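Local coordinates for Pli0006 protein (Listeria innocua, PDB 3OP9), which probably binds DNA as a helix-turn-helix transcriptional regulator of the Xre type, at residues Gly22-Asn25 and His26-Ala29. Sequence-based numbering, arbitrary orientation.
Sequences GLKN and HQIA
Lys24 O accepts two backbone N-H groups from the first turn of helix 25-32. Gln27 N is the nearer donor, at 3.0 Å from Lys24 O, and stands 53° out of the carbonyl plane. Ile28 N makes a weak, longer bond to the same oxygen. Ala29 N donates to Asn25 O at 2.8 Å, the next bond of the i to i+4 series and shorter than the weak one from Ile28. Lys24 is the N-cap residue, and its own N-H is also used. Lys24 N donates to Gln27 OE1 at 3.0 Å, in the carbonyl plane and on a lone pair, with an N-H...O angle of 157°. The Gln27 side chain reaches back past the helix start to do this. Its CG lies beside the backbone N (chi1 -67°), and the chain then runs extended before the amide turns. Lys24 and Gln27 are therefore joined twice, N-H to side chain and carbonyl to N-H. Gln27, the N3 residue, supplies one half of a capping box; the other half is absent, because the lysine side chain has no acceptor. Leu23 CD2 packs beside Gln27 OE1 at 3.7 Å. On its other branch, Leu23 CD1 meets Ile28 CG1 at 4.2 Å, an apolar contact that spans the helix start. Lys24 CB approaches the His26 ring obliquely, 3.8 Å from His26 ND1. Asn25 OD1 is held by Lys18 NZ of the preceding helix. Asn25 and His26 touch Thr36, and Ile28 touches Met43, both on helix 36-44. Gly22, with positive phi, ends helix 10-21 in a Schellman motif. The short link from this C-cap to the N-cap at Lys24 joins the first two helices of the helix-turn-helix domain, whose helices 25-32 and 36-44 are consistent with the DNA-binding motif of Xre-type regulators.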
# COMPACT_ATOMS: atom_id res chain seq x y z
N GLY A 22 26.44 5.41 -3.26
CA GLY A 22 27.87 5.60 -3.21
C GLY A 22 28.49 5.06 -1.94
O GLY A 22 29.50 5.59 -1.47
N LEU A 23 27.90 4.01 -1.38
CA LEU A 23 28.41 3.40 -0.16
C LEU A 23 29.52 2.39 -0.42
O LEU A 23 29.62 1.78 -1.50
CB LEU A 23 27.28 2.71 0.59
CG LEU A 23 26.21 3.66 1.09
CD1 LEU A 23 24.93 2.89 1.48
CD2 LEU A 23 26.76 4.49 2.28
N LYS A 24 30.36 2.22 0.59
CA LYS A 24 31.40 1.21 0.58
C LYS A 24 30.92 0.12 1.52
O LYS A 24 30.20 0.40 2.47
CB LYS A 24 32.71 1.79 1.09
CG LYS A 24 33.15 3.06 0.39
CD LYS A 24 34.12 2.77 -0.74
CE LYS A 24 35.08 3.93 -0.96
NZ LYS A 24 36.39 3.48 -1.50
N ASN A 25 31.33 -1.12 1.27
CA ASN A 25 30.93 -2.24 2.11
C ASN A 25 31.20 -2.00 3.60
O ASN A 25 30.40 -2.40 4.44
CB ASN A 25 31.60 -3.53 1.67
CG ASN A 25 31.05 -4.07 0.38
OD1 ASN A 25 30.05 -3.57 -0.14
ND2 ASN A 25 31.68 -5.09 -0.15
N HIS A 26 32.33 -1.38 3.93
CA HIS A 26 32.68 -1.19 5.35
C HIS A 26 31.71 -0.22 6.06
O HIS A 26 31.51 -0.34 7.27
CB HIS A 26 34.14 -0.74 5.54
CG HIS A 26 34.37 0.72 5.27
ND1 HIS A 26 34.93 1.18 4.09
CD2 HIS A 26 34.12 1.81 6.02
CE1 HIS A 26 34.99 2.50 4.13
NE2 HIS A 26 34.50 2.91 5.29
N GLN A 27 31.12 0.71 5.31
CA GLN A 27 30.12 1.63 5.85
C GLN A 27 28.83 0.88 6.19
O GLN A 27 28.21 1.10 7.25
CB GLN A 27 29.82 2.74 4.84
CG GLN A 27 31.03 3.66 4.63
CD GLN A 27 30.77 4.76 3.62
OE1 GLN A 27 30.44 4.49 2.48
NE2 GLN A 27 30.95 6.01 4.04
N ILE A 28 28.42 -0.02 5.30
CA ILE A 28 27.26 -0.85 5.59
C ILE A 28 27.58 -1.78 6.75
O ILE A 28 26.73 -2.03 7.61
CB ILE A 28 26.81 -1.63 4.35
CG1 ILE A 28 26.36 -0.64 3.27
CG2 ILE A 28 25.70 -2.63 4.69
CD1 ILE A 28 26.27 -1.24 1.87
N ALA A 29 28.82 -2.29 6.79
CA ALA A 29 29.21 -3.22 7.85
C ALA A 29 29.10 -2.51 9.19
O ALA A 29 28.63 -3.08 10.17
CB ALA A 29 30.64 -3.74 7.64